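Local coordinates for uncharacterized protein (Bacteroides eggerthii, PDB 4FTD) that is of unknown function but folds as a six-bladed beta-propeller with an immunoglobulin-like domain and may take part in carbohydrate metabolism, at residues Y192-A196 against G246-Y251; G200-S205 against K216-E221; S206-K211 against A241-D247. All blocks are in the same frame, centred on the assembly; numbering follows the deposited sequence.

Overall arrangement
All three contacts involve the propeller blade built on strands 190-198, 201-207, 215-220 and 228-233. Contact 2, largely buried but exposed at its Gly-200/Glu-221 end, pairs the two middle strands by four backbone hydrogen bonds over 575 Å². Contact 3 ties this blade to the connection leading to the next one; contact 1 takes in the end of that connection and the start of strand 250-253. They share Gly-246 and Asp-247, and water 2, beside Gly-246 O, serves both. Contact 1, wholly buried, combines apolar packing with one direct hydrogen bond and two bridging waters; contact 3, partly buried, relies on the two hydrogen bonds of a single bridge, waters and a weak lysine bond. A Tyr-251 OH to Ser-205 OG hydrogen bond, 2.9 Å, ties contact 1 to contact 2.

Contact 1: residues Y192-A196 against G246-Y251; sequences YNMGA and GDNASY
Segment 192-196 follows a strand path interrupted by a bulge, and segment 246-251 is a turn that straightens into strand at Ser-250. They run in the same direction, with Met-194 level with Ala-249 (CA-CA 6.1 Å) and Ala-196 with Tyr-251 (6.9 Å), and no backbone hydrogen bond joins them. The bulge in 192-196 is a classic one: Asn-193 (phi/psi -153/-63°) and Met-194 both face Ser-205 of the adjoining strand. Gly-246, at 111/-2°, holds a conformation in which a CB would collide with the preceding carbonyl. The bulged residues reach across. Asn-193, chi1 t, donates from ND2 to Gly-246 O (2.8 Å, 168°) and to water 1 (3.1 Å), which in turn donates to Asp-247 O (3.1 Å) and OD1 (2.8 Å); that carboxylate also forms a salt bridge with Arg-244. Water 2 accepts from Met-194 N at 3.1 Å and lies 2.9 Å from Gly-246 O. The selenomethionine side chain of Met-194, chi1 and chi2 both m, curls over the turn, with CE 3.4 Å from Asp-247 O, CG 3.7 Å from Asn-248 C and CB 3.6 Å from Ala-249 CB. Tyr-251, chi1 m, lays its ring along the strand: CD1 is 3.8 Å from Ala-196 CB, CE1 is 3.9 Å from Gly-195 CA, and Met-194 CB sits at the ring edge. Its OH bonds to Ser-205. Side-chain packing without strand pairing, between the first strands of two successive four-stranded sheets, is the blade-to-blade interface of a beta-propeller.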
ATOM      1  N   TYR A 192      24.437  14.166   3.337  1.00 34.96           N
ATOM      2  CA  TYR A 192      23.146  13.512   3.495  1.00 36.56           C
ATOM      3  C   TYR A 192      22.967  12.527   2.322  1.00 35.10           C
ATOM      4  O   TYR A 192      23.566  12.671   1.254  1.00 40.86           O
ATOM      5  CB  TYR A 192      21.988  14.472   3.636  1.00 34.87           C
ATOM      6  CG  TYR A 192      22.217  15.767   2.897  1.00 34.35           C
ATOM      7  CD1 TYR A 192      22.040  15.826   1.524  1.00 35.32           C
ATOM      8  CD2 TYR A 192      22.640  16.899   3.567  1.00 40.30           C
ATOM      9  CE1 TYR A 192      22.326  16.980   0.824  1.00 35.72           C
ATOM     10  CE2 TYR A 192      22.906  18.097   2.866  1.00 37.55           C
ATOM     11  CZ  TYR A 192      22.746  18.102   1.508  1.00 36.21           C
ATOM     12  OH  TYR A 192      22.977  19.186   0.764  1.00 42.04           O
ATOM     13  N   ASN A 193      22.123  11.545   2.568  1.00 34.89           N
ATOM     14  CA  ASN A 193      21.883  10.456   1.649  1.00 32.39           C
ATOM     15  C   ASN A 193      20.508   9.879   1.831  1.00 35.99           C
ATOM     16  O   ASN A 193      19.689  10.000   0.937  1.00 33.54           O
ATOM     17  CB  ASN A 193      22.959   9.403   1.796  1.00 30.72           C
ATOM     18  CG  ASN A 193      22.969   8.391   0.638  1.00 39.54           C
ATOM     19  OD1 ASN A 193      22.891   8.801  -0.516  1.00 36.53           O
ATOM     20  ND2 ASN A 193      23.093   7.081   0.933  1.00 33.67           N
HETATM   21  N   MSE A 194      20.194   9.297   2.998  1.00 36.05           N
HETATM   22  CA  MSE A 194      18.813   8.786   3.250  1.00 36.05           C
HETATM   23  C   MSE A 194      18.063   9.807   4.096  1.00 35.87           C
HETATM   24  O   MSE A 194      18.651  10.679   4.675  1.00 36.34           O
HETATM   25  CB  MSE A 194      18.862   7.464   4.016  1.00 35.03           C
HETATM   26  CG  MSE A 194      19.532   6.372   3.256  1.00 37.76           C
HETATM   27 SE   MSE A 194      18.431   5.849   1.653  0.75 44.97          SE
HETATM   28  CE  MSE A 194      19.564   6.410   0.127  1.00 37.62           C
ATOM     29  N   GLY A 195      16.749   9.665   4.170  1.00 33.99           N
ATOM     30  CA  GLY A 195      15.966  10.469   5.103  1.00 30.20           C
ATOM     31  C   GLY A 195      14.529   9.978   5.092  1.00 32.37           C
ATOM     32  O   GLY A 195      14.207   9.039   4.365  1.00 36.32           O
ATOM     33  N   ALA A 196      13.666  10.689   5.782  1.00 34.19           N
ATOM     34  CA  ALA A 196      12.281  10.282   5.908  1.00 34.64           C
ATOM     35  C   ALA A 196      11.473  11.469   6.437  1.00 34.16           C
ATOM     36  O   ALA A 196      11.969  12.312   7.201  1.00 39.99           O
ATOM     37  CB  ALA A 196      12.177   9.077   6.867  1.00 39.91           C
ATOM     38  N   GLY A 246      24.976   4.156   5.981  1.00 37.41           N
ATOM     39  CA  GLY A 246      24.195   5.257   5.429  1.00 41.82           C
ATOM     40  C   GLY A 246      23.770   5.074   4.004  1.00 40.18           C
ATOM     41  O   GLY A 246      23.115   5.946   3.458  1.00 34.89           O
ATOM     42  N   ASP A 247      24.157   3.973   3.357  1.00 34.28           N
ATOM     43  CA  ASP A 247      23.660   3.733   2.013  1.00 36.42           C
ATOM     44  C   ASP A 247      22.149   3.495   1.970  1.00 34.18           C
ATOM     45  O   ASP A 247      21.541   3.788   0.988  1.00 40.29           O
ATOM     46  CB  ASP A 247      24.320   2.485   1.406  1.00 35.12           C
ATOM     47  CG  ASP A 247      25.734   2.775   0.927  1.00 46.18           C
ATOM     48  OD1 ASP A 247      25.853   3.612  -0.006  1.00 37.53           O
ATOM     49  OD2 ASP A 247      26.689   2.164   1.432  1.00 40.59           O
ATOM     50  N   ASN A 248      21.629   2.893   3.040  1.00 34.69           N
ATOM     51  CA  ASN A 248      20.226   2.535   3.223  1.00 40.70           C
ATOM     52  C   ASN A 248      19.842   2.986   4.628  1.00 40.14           C
ATOM     53  O   ASN A 248      20.707   3.257   5.435  1.00 37.30           O
ATOM     54  CB  ASN A 248      19.958   1.030   3.020  1.00 39.38           C
ATOM     55  CG  ASN A 248      20.742   0.147   3.965  1.00 38.45           C
ATOM     56  OD1 ASN A 248      20.439   0.104   5.176  1.00 35.55           O
ATOM     57  ND2 ASN A 248      21.748  -0.587   3.429  1.00 37.47           N
ATOM     58  N   ALA A 249      18.555   3.176   4.855  1.00 35.25           N
ATOM     59  CA  ALA A 249      18.037   3.478   6.167  1.00 39.12           C
ATOM     60  C   ALA A 249      16.597   3.036   6.258  1.00 40.69           C
ATOM     61  O   ALA A 249      15.832   3.182   5.297  1.00 37.40           O
ATOM     62  CB  ALA A 249      18.160   4.938   6.479  1.00 32.93           C
ATOM     63  N   SER A 250      16.247   2.433   7.386  1.00 34.56           N
ATOM     64  CA  SER A 250      14.813   2.133   7.676  1.00 35.60           C
ATOM     65  C   SER A 250      14.419   2.811   8.985  1.00 36.70           C
ATOM     66  O   SER A 250      14.793   2.382  10.066  1.00 37.77           O
ATOM     67  CB  SER A 250      14.558   0.652   7.696  1.00 40.44           C
ATOM     68  OG  SER A 250      15.162  -0.011   6.613  1.00 39.47           O
ATOM     69  N   TYR A 251      13.793   3.980   8.847  1.00 36.08           N
ATOM     70  CA  TYR A 251      13.332   4.752   9.973  1.00 39.36           C
ATOM     71  C   TYR A 251      11.984   4.188  10.431  1.00 39.99           C
ATOM     72  O   TYR A 251      11.024   4.213   9.672  1.00 43.97           O
ATOM     73  CB  TYR A 251      13.187   6.209   9.559  1.00 36.62           C
ATOM     74  CG  TYR A 251      14.469   6.935   9.223  1.00 35.88           C
ATOM     75  CD1 TYR A 251      15.085   6.843   7.927  1.00 37.25           C
ATOM     76  CD2 TYR A 251      15.037   7.818  10.167  1.00 42.15           C
ATOM     77  CE1 TYR A 251      16.272   7.571   7.670  1.00 37.13           C
ATOM     78  CE2 TYR A 251      16.204   8.536   9.899  1.00 39.64           C
ATOM     79  CZ  TYR A 251      16.808   8.452   8.675  1.00 40.83           C
ATOM     80  OH  TYR A 251      17.969   9.220   8.483  1.00 41.45           O
TER
HETATM   81  O   HOH W   1      23.563   4.864  -1.140  1.00 39.47           O
HETATM   82  O   HOH W   2      22.087   8.064   5.067  1.00 36.63           O

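Contact 2: residues G200-S205 against K216-E221; sequences GHVYLS and KIYYWE
Tyr-219, chi1 t, turns its ring edge to the face of the Tyr-203 ring (chi1 m) in a T-shaped pair, centroids 5.4 Å apart and planes at 70°, with Tyr-219 CD1 3.7 Å from Tyr-203 CZ. His-201 completes this aromatic cluster. Beneath it, strands 201-205 and 216-220 are antiparallel at 163°, axes 4.6 Å apart. Val-202/Trp-220 and Leu-204/Tyr-218 are hydrogen-bonded pairs; Tyr-203/Tyr-219 and Ser-205/Ile-217 are non-hydrogen-bonded. The bonds are Val-202 N to Trp-220 O (3.0 Å), Trp-220 N to Val-202 O (2.9 Å), Leu-204 N to Tyr-218 O (3.0 Å) and Tyr-218 N to Leu-204 O (2.8 Å). On the other face, Trp-220 (chi1 m) brings CZ3 to 3.7 Å from Leu-204 CG and CB to 3.9 Å from Val-202 CB, while its NE1 bonds to Asp-181. Exposed Glu-221 accepts from His-201 ND1 at its backbone O (2.9 Å) and from Tyr-219 OH at OE1 (2.9 Å), so polar bonds close this end of the cluster and His-201 must carry a proton on ND1.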
ATOM      1  N   GLY A 200       5.214  14.467  10.613  1.00 41.12           N
ATOM      2  CA  GLY A 200       5.380  15.862  10.230  1.00 41.84           C
ATOM      3  C   GLY A 200       6.804  16.431  10.371  1.00 44.60           C
ATOM      4  O   GLY A 200       6.994  17.618  10.164  1.00 50.61           O
ATOM      5  N   HIS A 201       7.773  15.599  10.759  1.00 43.38           N
ATOM      6  CA  HIS A 201       9.161  16.013  10.907  1.00 42.05           C
ATOM      7  C   HIS A 201      10.001  15.447   9.779  1.00 40.92           C
ATOM      8  O   HIS A 201       9.661  14.422   9.207  1.00 44.19           O
ATOM      9  CB  HIS A 201       9.726  15.453  12.219  1.00 43.34           C
ATOM     10  CG  HIS A 201       8.831  15.673  13.390  1.00 45.91           C
ATOM     11  ND1 HIS A 201       8.348  16.920  13.733  1.00 49.30           N
ATOM     12  CD2 HIS A 201       8.296  14.807  14.272  1.00 49.75           C
ATOM     13  CE1 HIS A 201       7.555  16.806  14.783  1.00 49.39           C
ATOM     14  NE2 HIS A 201       7.524  15.537  15.145  1.00 49.32           N
ATOM     15  N   VAL A 202      11.133  16.086   9.513  1.00 39.66           N
ATOM     16  CA  VAL A 202      12.101  15.575   8.570  1.00 36.99           C
ATOM     17  C   VAL A 202      13.318  15.027   9.325  1.00 36.37           C
ATOM     18  O   VAL A 202      13.814  15.634  10.293  1.00 39.15           O
ATOM     19  CB  VAL A 202      12.548  16.648   7.580  1.00 47.84           C
ATOM     20  CG1 VAL A 202      13.575  16.060   6.611  1.00 41.10           C
ATOM     21  CG2 VAL A 202      11.322  17.208   6.872  1.00 42.74           C
ATOM     22  N   TYR A 203      13.755  13.852   8.888  1.00 35.48           N
ATOM     23  CA  TYR A 203      14.992  13.258   9.326  1.00 38.26           C
ATOM     24  C   TYR A 203      15.892  13.062   8.128  1.00 37.99           C
ATOM     25  O   TYR A 203      15.422  12.564   7.116  1.00 38.11           O
ATOM     26  CB  TYR A 203      14.738  11.878   9.889  1.00 37.15           C
ATOM     27  CG  TYR A 203      13.956  11.859  11.187  1.00 37.44           C
ATOM     28  CD1 TYR A 203      12.549  11.966  11.184  1.00 39.38           C
ATOM     29  CD2 TYR A 203      14.600  11.773  12.391  1.00 42.90           C
ATOM     30  CE1 TYR A 203      11.833  11.982  12.394  1.00 40.81           C
ATOM     31  CE2 TYR A 203      13.895  11.750  13.571  1.00 36.21           C
ATOM     32  CZ  TYR A 203      12.514  11.846  13.562  1.00 41.30           C
ATOM     33  OH  TYR A 203      11.807  11.905  14.740  1.00 41.99           O
ATOM     34  N   LEU A 204      17.173  13.399   8.254  1.00 34.57           N
ATOM     35  CA  LEU A 204      18.170  13.040   7.262  1.00 39.60           C
ATOM     36  C   LEU A 204      19.364  12.390   7.952  1.00 33.16           C
ATOM     37  O   LEU A 204      19.686  12.718   9.067  1.00 36.86           O
ATOM     38  CB  LEU A 204      18.652  14.255   6.470  1.00 36.62           C
ATOM     39  CG  LEU A 204      17.717  15.099   5.585  1.00 39.39           C
ATOM     40  CD1 LEU A 204      18.527  16.142   4.859  1.00 36.96           C
ATOM     41  CD2 LEU A 204      16.953  14.246   4.599  1.00 32.79           C
ATOM     42  N   SER A 205      20.084  11.527   7.220  1.00 36.19           N
ATOM     43  CA  SER A 205      21.291  10.934   7.718  1.00 36.58           C
ATOM     44  C   SER A 205      22.419  11.069   6.689  1.00 34.55           C
ATOM     45  O   SER A 205      22.159  10.986   5.479  1.00 37.00           O
ATOM     46  CB  SER A 205      21.061   9.480   8.086  1.00 34.03           C
ATOM     47  OG  SER A 205      20.389   8.731   7.047  1.00 37.85           O
ATOM     48  N   LYS A 216      25.951  11.103  10.959  1.00 38.06           N
ATOM     49  CA  LYS A 216      25.124  12.104  11.590  1.00 39.13           C
ATOM     50  C   LYS A 216      23.694  11.947  11.184  1.00 37.12           C
ATOM     51  O   LYS A 216      23.423  11.472  10.070  1.00 34.86           O
ATOM     52  CB  LYS A 216      25.670  13.491  11.244  1.00 37.86           C
ATOM     53  CG  LYS A 216      27.109  13.691  11.718  1.00 41.43           C
ATOM     54  CD  LYS A 216      27.684  15.039  11.340  1.00 38.89           C
ATOM     55  CE  LYS A 216      27.104  16.113  12.214  1.00 41.48           C
ATOM     56  NZ  LYS A 216      27.584  17.423  11.747  1.00 38.20           N
ATOM     57  N   ILE A 217      22.801  12.262  12.116  1.00 36.38           N
ATOM     58  CA  ILE A 217      21.357  12.272  11.916  1.00 36.05           C
ATOM     59  C   ILE A 217      20.873  13.663  12.324  1.00 32.58           C
ATOM     60  O   ILE A 217      21.231  14.186  13.400  1.00 39.41           O
ATOM     61  CB  ILE A 217      20.617  11.212  12.730  1.00 36.26           C
ATOM     62  CG1 ILE A 217      21.255   9.814  12.492  1.00 33.89           C
ATOM     63  CG2 ILE A 217      19.134  11.194  12.428  1.00 32.87           C
ATOM     64  CD1 ILE A 217      20.682   8.708  13.356  1.00 36.38           C
ATOM     65  N   TYR A 218      20.099  14.232  11.423  1.00 35.19           N
ATOM     66  CA  TYR A 218      19.541  15.541  11.553  1.00 32.91           C
ATOM     67  C   TYR A 218      18.007  15.494  11.584  1.00 35.07           C
ATOM     68  O   TYR A 218      17.384  14.619  10.956  1.00 37.66           O
ATOM     69  CB  TYR A 218      19.958  16.361  10.353  1.00 35.12           C
ATOM     70  CG  TYR A 218      21.466  16.514  10.187  1.00 32.58           C
ATOM     71  CD1 TYR A 218      22.197  15.580   9.469  1.00 34.85           C
ATOM     72  CD2 TYR A 218      22.146  17.607  10.754  1.00 38.19           C
ATOM     73  CE1 TYR A 218      23.570  15.737   9.252  1.00 37.85           C
ATOM     74  CE2 TYR A 218      23.519  17.772  10.567  1.00 40.56           C
ATOM     75  CZ  TYR A 218      24.227  16.828   9.824  1.00 38.50           C
ATOM     76  OH  TYR A 218      25.549  17.002   9.589  1.00 39.00           O
ATOM     77  N   TYR A 219      17.429  16.518  12.242  1.00 37.81           N
ATOM     78  CA  TYR A 219      16.010  16.620  12.487  1.00 39.63           C
ATOM     79  C   TYR A 219      15.498  18.035  12.242  1.00 38.02           C
ATOM     80  O   TYR A 219      16.126  19.014  12.691  1.00 40.39           O
ATOM     81  CB  TYR A 219      15.764  16.246  13.967  1.00 37.09           C
ATOM     82  CG  TYR A 219      14.334  16.413  14.498  1.00 37.41           C
ATOM     83  CD1 TYR A 219      13.401  15.387  14.390  1.00 41.49           C
ATOM     84  CD2 TYR A 219      13.964  17.543  15.211  1.00 39.03           C
ATOM     85  CE1 TYR A 219      12.126  15.519  14.913  1.00 39.05           C
ATOM     86  CE2 TYR A 219      12.684  17.679  15.720  1.00 41.46           C
ATOM     87  CZ  TYR A 219      11.770  16.658  15.564  1.00 45.48           C
ATOM     88  OH  TYR A 219      10.494  16.759  16.066  1.00 42.83           O
ATOM     89  N   TRP A 220      14.351  18.131  11.565  1.00 39.65           N
ATOM     90  CA  TRP A 220      13.630  19.372  11.372  1.00 41.28           C
ATOM     91  C   TRP A 220      12.248  19.195  11.962  1.00 44.42           C
ATOM     92  O   TRP A 220      11.485  18.307  11.527  1.00 40.92           O
ATOM     93  CB  TRP A 220      13.465  19.683   9.873  1.00 43.52           C
ATOM     94  CG  TRP A 220      14.700  20.194   9.239  1.00 39.20           C
ATOM     95  CD1 TRP A 220      14.983  21.499   8.920  1.00 41.36           C
ATOM     96  CD2 TRP A 220      15.803  19.419   8.791  1.00 37.58           C
ATOM     97  NE1 TRP A 220      16.227  21.587   8.356  1.00 40.79           N
ATOM     98  CE2 TRP A 220      16.746  20.317   8.241  1.00 38.75           C
ATOM     99  CE3 TRP A 220      16.112  18.048   8.831  1.00 34.85           C
ATOM    100  CZ2 TRP A 220      17.960  19.887   7.719  1.00 38.99           C
ATOM    101  CZ3 TRP A 220      17.319  17.630   8.296  1.00 38.63           C
ATOM    102  CH2 TRP A 220      18.222  18.539   7.755  1.00 36.51           C
ATOM    103  N   GLU A 221      11.923  20.016  12.944  1.00 43.91           N
ATOM    104  CA  GLU A 221      10.612  19.960  13.602  1.00 43.17           C
ATOM    105  C   GLU A 221       9.498  20.240  12.604  1.00 47.55           C
ATOM    106  O   GLU A 221       8.495  19.532  12.543  1.00 48.05           O
ATOM    107  CB  GLU A 221      10.578  21.007  14.736  1.00 50.14           C
ATOM    108  CG  GLU A 221       9.283  21.097  15.537  1.00 60.79           C
ATOM    109  CD  GLU A 221       9.064  19.951  16.512  1.00 73.68           C
ATOM    110  OE1 GLU A 221      10.047  19.389  17.072  1.00 72.73           O
ATOM    111  OE2 GLU A 221       7.879  19.625  16.746  1.00 87.22           O
TER

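Contact 3: residues S206-K211 against A241-D247; sequences SLSGGK and AGNRHGD
One antiparallel beta bridge, Ser-208 with His-245, fastens the connection between two propeller blades to the end of strand 201-207. The register descends from Leu-207/Gly-246 (CA-CA 4.4 Å) through Ser-208/His-245 (5.2 Å) and Gly-209/Arg-244 (4.6 Å) to Gly-210/Asn-243 (4.8 Å). The bridge satisfies the N-H and the C=O of both Ser-208 and His-245: Ser-208 N donates to His-245 O (2.8 Å, 154°) and His-245 N to Ser-208 O (3.0 Å, 147°). Two CA-H...O contacts follow, Arg-244 CA to Ser-208 O (3.2 Å) and Gly-210 CA to Asn-243 O (3.1 Å). Water 2 lies 2.9 Å from both Ser-206 O and Gly-246 O, the latter also accepting from Asn-193 ND2. Water 3 donates to Ser-208 OG (2.8 Å), lies 2.7 Å from Asn-243 O and bonds to His-245 ND1 at 2.8 Å. Beyond the segments, Ser-208 OG has a partner in Ser-213, and His-245 NE2 bonds to Glu-270. Lys-211, chi1 and chi2 both m, folds back so that NZ makes a weak hydrogen bond to Gly-242 O (3.1 Å) and sits 2.6 Å from Ala-241 O. A CB on Gly-246 would clash with Ser-206 O and Leu-207 CA. Arg-244, its first three chi angles t, is fixed by Asp-247: NE to OD2 3.0 Å, and NH2 to OD1 2.9 Å as a salt bridge. Leu-207 CD2 covers one face of that guanidinium, 3.6 Å from Arg-244 CZ.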
ATOM      1  N   SER A 206      23.648  11.213   7.183  1.00 34.78           N
ATOM      2  CA  SER A 206      24.818  11.286   6.331  1.00 33.67           C
ATOM      3  C   SER A 206      25.190   9.881   5.822  1.00 32.15           C
ATOM      4  O   SER A 206      24.560   8.875   6.230  1.00 33.93           O
ATOM      5  CB  SER A 206      25.998  11.923   7.099  1.00 37.49           C
ATOM      6  OG  SER A 206      26.566  11.080   8.071  1.00 34.26           O
ATOM      7  N   LEU A 207      26.174   9.842   4.944  1.00 36.94           N
ATOM      8  CA  LEU A 207      26.838   8.632   4.492  1.00 32.80           C
ATOM      9  C   LEU A 207      28.228   8.665   5.151  1.00 37.89           C
ATOM     10  O   LEU A 207      29.002   9.600   4.917  1.00 40.90           O
ATOM     11  CB  LEU A 207      26.965   8.501   2.961  1.00 35.25           C
ATOM     12  CG  LEU A 207      27.755   7.206   2.606  1.00 42.78           C
ATOM     13  CD1 LEU A 207      26.743   6.141   2.463  1.00 35.93           C
ATOM     14  CD2 LEU A 207      28.526   7.345   1.317  1.00 47.76           C
ATOM     15  N   SER A 208      28.489   7.671   6.021  1.00 35.38           N
ATOM     16  CA  SER A 208      29.761   7.508   6.682  1.00 34.27           C
ATOM     17  C   SER A 208      30.588   6.506   5.878  1.00 40.91           C
ATOM     18  O   SER A 208      30.271   5.313   5.880  1.00 40.16           O
ATOM     19  CB  SER A 208      29.564   6.943   8.123  1.00 41.70           C
ATOM     20  OG  SER A 208      30.807   6.599   8.742  1.00 38.99           O
ATOM     21  N   GLY A 209      31.670   6.958   5.259  1.00 40.67           N
ATOM     22  CA  GLY A 209      32.529   6.096   4.439  1.00 44.09           C
ATOM     23  C   GLY A 209      33.625   5.303   5.151  1.00 44.76           C
ATOM     24  O   GLY A 209      34.368   4.601   4.505  1.00 55.55           O
ATOM     25  N   GLY A 210      33.741   5.406   6.471  1.00 46.06           N
ATOM     26  CA  GLY A 210      34.750   4.624   7.202  1.00 45.76           C
ATOM     27  C   GLY A 210      34.516   4.866   8.663  1.00 53.95           C
ATOM     28  O   GLY A 210      33.642   5.648   9.020  1.00 50.73           O
ATOM     29  N   LYS A 211      35.349   4.264   9.496  1.00 50.98           N
ATOM     30  CA  LYS A 211      35.225   4.323  10.953  1.00 48.90           C
ATOM     31  C   LYS A 211      35.279   5.722  11.521  1.00 55.40           C
ATOM     32  O   LYS A 211      34.710   5.989  12.580  1.00 57.70           O
ATOM     33  CB  LYS A 211      36.362   3.515  11.645  1.00 55.40           C
ATOM     34  CG  LYS A 211      36.486   2.029  11.249  1.00 62.50           C
ATOM     35  CD  LYS A 211      35.182   1.260  11.438  1.00 65.62           C
ATOM     36  CE  LYS A 211      35.420  -0.243  11.440  1.00 65.17           C
ATOM     37  NZ  LYS A 211      34.228  -0.928  11.992  1.00 66.34           N
ATOM     38  N   ALA A 241      30.911  -3.242  14.317  1.00 48.74           N
ATOM     39  CA  ALA A 241      30.345  -2.499  13.197  1.00 46.27           C
ATOM     40  C   ALA A 241      31.242  -2.666  11.987  1.00 50.59           C
ATOM     41  O   ALA A 241      32.428  -2.855  12.137  1.00 50.11           O
ATOM     42  CB  ALA A 241      30.172  -1.004  13.523  1.00 41.26           C
ATOM     43  N   GLY A 242      30.662  -2.560  10.794  1.00 51.87           N
ATOM     44  CA  GLY A 242      31.419  -2.559   9.555  1.00 53.90           C
ATOM     45  C   GLY A 242      31.962  -1.190   9.181  1.00 44.66           C
ATOM     46  O   GLY A 242      31.978  -0.224   9.981  1.00 52.45           O
ATOM     47  N   ASN A 243      32.380  -1.087   7.934  1.00 46.86           N
ATOM     48  CA  ASN A 243      33.110   0.078   7.446  1.00 48.21           C
ATOM     49  C   ASN A 243      32.287   1.265   7.079  1.00 45.06           C
ATOM     50  O   ASN A 243      32.586   2.388   7.506  1.00 47.06           O
ATOM     51  CB  ASN A 243      33.995  -0.306   6.249  1.00 45.31           C
ATOM     52  CG  ASN A 243      35.174  -1.130   6.681  1.00 64.48           C
ATOM     53  OD1 ASN A 243      35.826  -0.795   7.664  1.00 63.11           O
ATOM     54  ND2 ASN A 243      35.441  -2.231   5.978  1.00 54.24           N
ATOM     55  N   ARG A 244      31.273   1.019   6.263  1.00 39.14           N
ATOM     56  CA  ARG A 244      30.501   2.099   5.666  1.00 38.05           C
ATOM     57  C   ARG A 244      29.007   1.978   5.965  1.00 35.33           C
ATOM     58  O   ARG A 244      28.426   0.928   5.691  1.00 41.43           O
ATOM     59  CB  ARG A 244      30.796   2.118   4.172  1.00 41.71           C
ATOM     60  CG  ARG A 244      29.814   2.939   3.343  1.00 40.33           C
ATOM     61  CD  ARG A 244      30.368   3.128   1.928  1.00 41.83           C
ATOM     62  NE  ARG A 244      29.305   3.480   0.995  1.00 38.12           N
ATOM     63  CZ  ARG A 244      29.482   4.178  -0.136  1.00 41.07           C
ATOM     64  NH1 ARG A 244      30.689   4.584  -0.521  1.00 41.43           N
ATOM     65  NH2 ARG A 244      28.463   4.416  -0.913  1.00 40.84           N
ATOM     66  N   HIS A 245      28.391   3.054   6.499  1.00 36.31           N
ATOM     67  CA  HIS A 245      26.941   3.097   6.846  1.00 36.22           C
ATOM     68  C   HIS A 245      26.261   4.297   6.267  1.00 38.80           C
ATOM     69  O   HIS A 245      26.893   5.329   6.068  1.00 35.43           O
ATOM     70  CB  HIS A 245      26.786   3.141   8.342  1.00 38.74           C
ATOM     71  CG  HIS A 245      27.379   1.949   9.007  1.00 38.13           C
ATOM     72  ND1 HIS A 245      28.711   1.896   9.384  1.00 36.97           N
ATOM     73  CD2 HIS A 245      26.827   0.754   9.334  1.00 38.72           C
ATOM     74  CE1 HIS A 245      28.935   0.717   9.938  1.00 41.74           C
ATOM     75  NE2 HIS A 245      27.817   0.002   9.909  1.00 40.27           N
ATOM     76  N   GLY A 246      24.976   4.156   5.981  1.00 37.41           N
ATOM     77  CA  GLY A 246      24.195   5.257   5.429  1.00 41.82           C
ATOM     78  C   GLY A 246      23.770   5.074   4.004  1.00 40.18           C
ATOM     79  O   GLY A 246      23.115   5.946   3.458  1.00 34.89           O
ATOM     80  N   ASP A 247      24.157   3.973   3.357  1.00 34.28           N
ATOM     81  CA  ASP A 247      23.660   3.733   2.013  1.00 36.42           C
ATOM     82  C   ASP A 247      22.149   3.495   1.970  1.00 34.18           C
ATOM     83  O   ASP A 247      21.541   3.788   0.988  1.00 40.29           O
ATOM     84  CB  ASP A 247      24.320   2.485   1.406  1.00 35.12           C
ATOM     85  CG  ASP A 247      25.734   2.775   0.927  1.00 46.18           C
ATOM     86  OD1 ASP A 247      25.853   3.612  -0.006  1.00 37.53           O
ATOM     87  OD2 ASP A 247      26.689   2.164   1.432  1.00 40.59           O
TER
HETATM   88  O   HOH W   2      22.087   8.064   5.067  1.00 36.63           O
HETATM   89  O   HOH W   3      30.701   3.841   8.874  1.00 39.60           O
HETATM   90  O   HOH W   4      35.121  -3.093  10.020  1.00 71.16           O